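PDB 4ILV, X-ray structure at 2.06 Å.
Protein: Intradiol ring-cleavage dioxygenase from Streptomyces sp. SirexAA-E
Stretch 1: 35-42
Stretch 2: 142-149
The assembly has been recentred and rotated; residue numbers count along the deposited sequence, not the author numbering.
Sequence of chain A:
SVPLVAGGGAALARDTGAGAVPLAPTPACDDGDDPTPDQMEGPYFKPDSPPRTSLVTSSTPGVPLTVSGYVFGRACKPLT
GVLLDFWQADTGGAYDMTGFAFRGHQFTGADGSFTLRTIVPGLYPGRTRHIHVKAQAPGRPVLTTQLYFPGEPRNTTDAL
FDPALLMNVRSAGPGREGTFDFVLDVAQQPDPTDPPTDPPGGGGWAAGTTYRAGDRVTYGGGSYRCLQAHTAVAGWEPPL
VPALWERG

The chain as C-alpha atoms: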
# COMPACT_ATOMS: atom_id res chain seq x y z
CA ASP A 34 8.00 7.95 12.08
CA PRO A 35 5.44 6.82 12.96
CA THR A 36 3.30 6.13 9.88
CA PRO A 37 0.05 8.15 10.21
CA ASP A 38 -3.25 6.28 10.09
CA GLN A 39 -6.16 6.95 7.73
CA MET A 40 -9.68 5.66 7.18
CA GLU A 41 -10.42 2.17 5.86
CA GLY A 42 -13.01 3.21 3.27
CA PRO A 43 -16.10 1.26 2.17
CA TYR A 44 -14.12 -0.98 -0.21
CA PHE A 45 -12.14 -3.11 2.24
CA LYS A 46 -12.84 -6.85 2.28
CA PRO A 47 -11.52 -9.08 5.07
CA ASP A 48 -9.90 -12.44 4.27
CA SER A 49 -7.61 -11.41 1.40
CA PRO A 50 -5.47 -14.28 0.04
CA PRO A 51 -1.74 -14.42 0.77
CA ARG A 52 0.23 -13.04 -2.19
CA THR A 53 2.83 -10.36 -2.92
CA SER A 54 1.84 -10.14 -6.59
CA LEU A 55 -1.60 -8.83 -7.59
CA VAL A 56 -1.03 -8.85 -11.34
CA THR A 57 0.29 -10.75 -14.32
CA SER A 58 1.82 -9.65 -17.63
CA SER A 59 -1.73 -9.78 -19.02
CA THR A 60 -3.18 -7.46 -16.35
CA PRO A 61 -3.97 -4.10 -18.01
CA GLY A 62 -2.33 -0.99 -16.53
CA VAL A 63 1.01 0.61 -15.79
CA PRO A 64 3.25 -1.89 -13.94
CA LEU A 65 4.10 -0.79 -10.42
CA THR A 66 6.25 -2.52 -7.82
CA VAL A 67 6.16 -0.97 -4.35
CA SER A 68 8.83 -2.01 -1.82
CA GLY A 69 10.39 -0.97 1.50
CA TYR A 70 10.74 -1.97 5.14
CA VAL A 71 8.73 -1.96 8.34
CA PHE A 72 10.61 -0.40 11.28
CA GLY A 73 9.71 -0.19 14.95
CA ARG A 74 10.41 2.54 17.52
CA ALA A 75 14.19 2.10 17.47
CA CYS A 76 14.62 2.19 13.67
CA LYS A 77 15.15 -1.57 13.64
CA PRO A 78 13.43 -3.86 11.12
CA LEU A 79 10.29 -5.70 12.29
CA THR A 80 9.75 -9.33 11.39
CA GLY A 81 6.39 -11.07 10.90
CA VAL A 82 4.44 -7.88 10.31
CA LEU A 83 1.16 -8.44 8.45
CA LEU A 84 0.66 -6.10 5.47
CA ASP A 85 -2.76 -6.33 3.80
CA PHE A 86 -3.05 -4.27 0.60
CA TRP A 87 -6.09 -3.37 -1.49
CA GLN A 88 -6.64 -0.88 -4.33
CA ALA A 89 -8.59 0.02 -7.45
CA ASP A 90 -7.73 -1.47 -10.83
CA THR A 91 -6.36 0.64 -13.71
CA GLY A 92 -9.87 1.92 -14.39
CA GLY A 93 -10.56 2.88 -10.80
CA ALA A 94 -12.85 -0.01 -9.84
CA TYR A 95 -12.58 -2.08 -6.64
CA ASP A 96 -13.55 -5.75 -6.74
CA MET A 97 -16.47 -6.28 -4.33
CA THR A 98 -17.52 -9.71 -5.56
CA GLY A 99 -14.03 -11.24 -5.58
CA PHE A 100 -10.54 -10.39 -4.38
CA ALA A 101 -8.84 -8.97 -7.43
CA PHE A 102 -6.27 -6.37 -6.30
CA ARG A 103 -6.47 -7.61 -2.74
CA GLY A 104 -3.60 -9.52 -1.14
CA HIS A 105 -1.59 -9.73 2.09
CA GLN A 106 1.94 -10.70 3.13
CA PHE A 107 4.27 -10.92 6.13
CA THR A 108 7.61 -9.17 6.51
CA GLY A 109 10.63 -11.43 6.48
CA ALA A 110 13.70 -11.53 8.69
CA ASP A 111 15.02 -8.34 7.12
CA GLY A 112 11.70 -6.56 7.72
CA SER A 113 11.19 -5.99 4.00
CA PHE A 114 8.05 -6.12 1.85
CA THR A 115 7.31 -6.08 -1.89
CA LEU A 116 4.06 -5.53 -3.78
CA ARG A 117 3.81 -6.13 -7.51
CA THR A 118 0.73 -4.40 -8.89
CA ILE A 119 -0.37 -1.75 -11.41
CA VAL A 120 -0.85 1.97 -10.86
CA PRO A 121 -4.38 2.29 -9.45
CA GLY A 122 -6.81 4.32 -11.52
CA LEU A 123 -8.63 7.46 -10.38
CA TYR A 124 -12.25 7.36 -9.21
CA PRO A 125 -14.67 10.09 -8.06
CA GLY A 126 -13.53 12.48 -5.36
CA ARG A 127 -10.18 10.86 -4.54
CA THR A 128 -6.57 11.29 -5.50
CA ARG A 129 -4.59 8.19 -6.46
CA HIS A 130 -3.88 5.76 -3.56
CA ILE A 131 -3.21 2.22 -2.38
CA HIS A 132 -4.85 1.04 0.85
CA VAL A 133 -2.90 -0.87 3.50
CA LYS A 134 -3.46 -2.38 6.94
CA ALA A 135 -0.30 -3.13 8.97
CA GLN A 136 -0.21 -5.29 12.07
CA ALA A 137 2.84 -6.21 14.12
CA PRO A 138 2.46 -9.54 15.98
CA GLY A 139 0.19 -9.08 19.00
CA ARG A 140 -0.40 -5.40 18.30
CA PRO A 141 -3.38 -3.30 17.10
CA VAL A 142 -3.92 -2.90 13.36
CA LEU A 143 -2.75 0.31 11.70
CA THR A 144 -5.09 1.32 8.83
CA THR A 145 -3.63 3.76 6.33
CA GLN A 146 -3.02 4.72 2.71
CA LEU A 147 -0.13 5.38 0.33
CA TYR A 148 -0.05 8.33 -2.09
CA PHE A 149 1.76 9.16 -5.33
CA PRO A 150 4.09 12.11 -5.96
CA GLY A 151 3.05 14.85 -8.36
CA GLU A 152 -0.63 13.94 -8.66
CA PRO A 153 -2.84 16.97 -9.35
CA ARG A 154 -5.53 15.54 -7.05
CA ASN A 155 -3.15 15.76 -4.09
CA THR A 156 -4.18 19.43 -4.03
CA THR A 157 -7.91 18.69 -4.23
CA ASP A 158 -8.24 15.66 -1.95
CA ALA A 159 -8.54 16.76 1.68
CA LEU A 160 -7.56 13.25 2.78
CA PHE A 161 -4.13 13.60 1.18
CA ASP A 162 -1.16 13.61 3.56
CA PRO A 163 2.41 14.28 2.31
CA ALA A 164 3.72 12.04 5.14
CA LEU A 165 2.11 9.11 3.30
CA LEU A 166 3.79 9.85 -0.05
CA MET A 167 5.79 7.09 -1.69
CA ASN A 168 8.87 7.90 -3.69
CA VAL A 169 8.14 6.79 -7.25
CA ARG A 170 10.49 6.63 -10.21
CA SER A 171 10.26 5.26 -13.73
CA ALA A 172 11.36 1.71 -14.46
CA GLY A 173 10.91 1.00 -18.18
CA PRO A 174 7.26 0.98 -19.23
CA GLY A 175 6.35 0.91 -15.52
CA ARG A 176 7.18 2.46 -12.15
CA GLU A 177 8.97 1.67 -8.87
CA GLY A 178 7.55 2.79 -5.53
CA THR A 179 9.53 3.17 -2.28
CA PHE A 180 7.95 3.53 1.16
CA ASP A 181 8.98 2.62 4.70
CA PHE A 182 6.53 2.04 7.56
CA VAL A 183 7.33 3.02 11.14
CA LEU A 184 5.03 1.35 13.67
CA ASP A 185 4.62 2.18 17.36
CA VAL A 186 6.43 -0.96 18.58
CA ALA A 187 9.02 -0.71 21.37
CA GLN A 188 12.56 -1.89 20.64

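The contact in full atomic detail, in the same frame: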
# COMPACT_ATOMS: atom_id res chain seq x y z
N PRO A 35 5.95 8.11 13.43
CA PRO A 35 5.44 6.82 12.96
C PRO A 35 4.37 7.02 11.90
O PRO A 35 3.69 8.05 11.91
CB PRO A 35 4.82 6.20 14.20
CG PRO A 35 4.38 7.37 15.00
CD PRO A 35 5.30 8.52 14.68
N THR A 36 4.22 6.04 11.01
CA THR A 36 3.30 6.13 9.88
C THR A 36 1.89 6.52 10.32
O THR A 36 1.27 5.80 11.10
CB THR A 36 3.26 4.80 9.13
OG1 THR A 36 4.60 4.41 8.79
CG2 THR A 36 2.40 4.92 7.85
N PRO A 37 1.38 7.67 9.83
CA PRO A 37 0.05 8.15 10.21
C PRO A 37 -1.04 7.19 9.75
O PRO A 37 -0.88 6.52 8.73
CB PRO A 37 -0.07 9.47 9.45
CG PRO A 37 1.32 9.89 9.18
CD PRO A 37 2.10 8.64 8.99
N ASP A 38 -2.14 7.14 10.49
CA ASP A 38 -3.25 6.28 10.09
C ASP A 38 -4.28 7.06 9.27
O ASP A 38 -4.32 8.29 9.33
CB ASP A 38 -3.93 5.66 11.32
CG ASP A 38 -4.48 6.70 12.27
OD1 ASP A 38 -3.68 7.33 13.00
OD2 ASP A 38 -5.71 6.89 12.29
N GLN A 39 -5.08 6.34 8.50
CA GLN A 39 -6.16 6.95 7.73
C GLN A 39 -7.35 6.00 7.69
O GLN A 39 -7.25 4.85 8.11
CB GLN A 39 -5.71 7.29 6.30
CG GLN A 39 -4.69 8.40 6.24
CD GLN A 39 -4.70 9.14 4.92
OE1 GLN A 39 -4.94 8.56 3.87
NE2 GLN A 39 -4.43 10.45 4.98
N MET A 40 -8.48 6.49 7.19
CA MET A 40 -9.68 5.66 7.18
C MET A 40 -9.58 4.44 6.26
O MET A 40 -8.81 4.40 5.30
CB MET A 40 -10.92 6.51 6.89
CG MET A 40 -10.86 7.33 5.61
SD MET A 40 -12.38 8.28 5.41
CE MET A 40 -12.42 9.19 6.95
N GLU A 41 -10.37 3.42 6.60
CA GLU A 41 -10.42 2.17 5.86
C GLU A 41 -11.10 2.33 4.50
O GLU A 41 -10.61 1.83 3.49
CB GLU A 41 -11.18 1.15 6.70
CG GLU A 41 -11.38 -0.22 6.08
CD GLU A 41 -12.07 -1.18 7.03
OE1 GLU A 41 -11.41 -1.71 7.94
OE2 GLU A 41 -13.30 -1.36 6.90
N GLY A 42 -12.22 3.05 4.48
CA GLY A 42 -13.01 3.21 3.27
C GLY A 42 -14.01 2.07 3.14
O GLY A 42 -13.85 1.03 3.79
N VAL A 142 -4.09 -3.09 14.79
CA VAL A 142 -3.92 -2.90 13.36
C VAL A 142 -3.81 -1.41 13.05
O VAL A 142 -4.62 -0.61 13.52
CB VAL A 142 -5.10 -3.48 12.56
CG1 VAL A 142 -5.00 -3.09 11.10
CG2 VAL A 142 -5.15 -4.99 12.71
N LEU A 143 -2.80 -1.03 12.27
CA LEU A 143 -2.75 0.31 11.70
C LEU A 143 -3.42 0.32 10.32
O LEU A 143 -3.01 -0.42 9.43
CB LEU A 143 -1.31 0.78 11.55
CG LEU A 143 -1.17 2.12 10.81
CD1 LEU A 143 -1.48 3.26 11.78
CD2 LEU A 143 0.20 2.30 10.16
N THR A 144 -4.45 1.15 10.14
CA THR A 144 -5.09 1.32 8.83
C THR A 144 -4.63 2.62 8.20
O THR A 144 -4.70 3.68 8.84
CB THR A 144 -6.62 1.35 8.95
OG1 THR A 144 -7.08 0.11 9.49
CG2 THR A 144 -7.27 1.60 7.57
N THR A 145 -4.16 2.56 6.96
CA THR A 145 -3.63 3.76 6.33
C THR A 145 -3.64 3.68 4.82
O THR A 145 -4.17 2.74 4.24
CB THR A 145 -2.20 4.09 6.89
OG1 THR A 145 -1.78 5.37 6.44
CG2 THR A 145 -1.18 3.05 6.45
N GLN A 146 -3.08 4.69 4.16
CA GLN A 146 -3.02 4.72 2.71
C GLN A 146 -1.67 5.21 2.20
O GLN A 146 -0.95 5.91 2.92
CB GLN A 146 -4.11 5.64 2.16
CG GLN A 146 -5.50 5.26 2.60
CD GLN A 146 -6.55 6.20 2.05
OE1 GLN A 146 -6.37 6.80 0.99
NE2 GLN A 146 -7.66 6.32 2.77
N LEU A 147 -1.33 4.85 0.97
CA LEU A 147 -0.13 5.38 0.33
C LEU A 147 -0.48 6.26 -0.86
O LEU A 147 -1.36 5.91 -1.65
CB LEU A 147 0.78 4.24 -0.12
CG LEU A 147 1.11 3.20 0.96
CD1 LEU A 147 2.01 2.11 0.38
CD2 LEU A 147 1.75 3.84 2.20
N TYR A 148 0.23 7.38 -1.01
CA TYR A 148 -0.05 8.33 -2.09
C TYR A 148 1.11 8.42 -3.07
O TYR A 148 2.21 7.94 -2.80
CB TYR A 148 -0.38 9.72 -1.54
CG TYR A 148 -1.65 9.73 -0.71
CD1 TYR A 148 -2.89 9.71 -1.33
CD2 TYR A 148 -1.61 9.77 0.67
CE1 TYR A 148 -4.06 9.72 -0.59
CE2 TYR A 148 -2.77 9.78 1.42
CZ TYR A 148 -4.00 9.75 0.78
OH TYR A 148 -5.17 9.76 1.49
N PHE A 149 0.83 9.06 -4.21
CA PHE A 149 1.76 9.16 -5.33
C PHE A 149 2.23 10.59 -5.50
O PHE A 149 1.42 11.52 -5.39
CB PHE A 149 1.06 8.71 -6.63
CG PHE A 149 0.77 7.24 -6.66
CD1 PHE A 149 1.54 6.38 -7.42
CD2 PHE A 149 -0.25 6.71 -5.88
CE1 PHE A 149 1.30 5.01 -7.42
CE2 PHE A 149 -0.51 5.34 -5.88
CZ PHE A 149 0.27 4.49 -6.66
O HOH W 1 -7.05 2.64 4.20

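The contact is a mainly polar crossing in which an irregular segment, Thr36 to Glu41, passes almost at right angles (93°) over the segment Leu143 to Tyr148, largely a β-strand, held by four direct hydrogen bonds and a bridging water. The two segments cross rather than run side by side, and a single backbone-to-backbone hydrogen bond joins them: Gln39 N donates to Thr144 O over 2.7 Å, nearly straight at 164°. Here the segments come close, with Gln39 CA 4.3 Å from Thr145 CA. The carbonyl of the same residue adds no second bond; Gln39 O lies 2.9 Å from Thr144 O, a close approach of two acceptors that cannot bond to each other.

Side chains of the second segment supply the other direct donors. Thr145 OG1 donates to Pro37 O at 2.7 Å, using a carbonyl on a residue whose CA-to-CB bond points away from the strand. Gln39, the residue most covered by the contact, has its CA-to-CB bond pointing toward the strand, and its OE1 accepts a 2.7 Å hydrogen bond from Tyr148 OH, lying near the plane of the tyrosine ring at its edge. Its NE2 is satisfied elsewhere in the structure. Farther along, Gln146 NE2 reaches Met40 O in a weak bond of 3.4 Å. That same carbonyl also receives a hydrogen bond from a water, 2.7 Å from Met40 O, which donates as well to Thr145 O at 2.9 Å and so links the two backbones.

Apolar packing flanks these polar links. At one end, Leu143 brings its side-chain tip close to the first segment, placing CD1 3.5 Å from Asp38 CB and CD2 4.1 Å from Thr36 CB; the Asp38 carboxylate leads away from the strand. Toward the other end, Thr144 CG2 packs 3.6 Å from Glu41 CA.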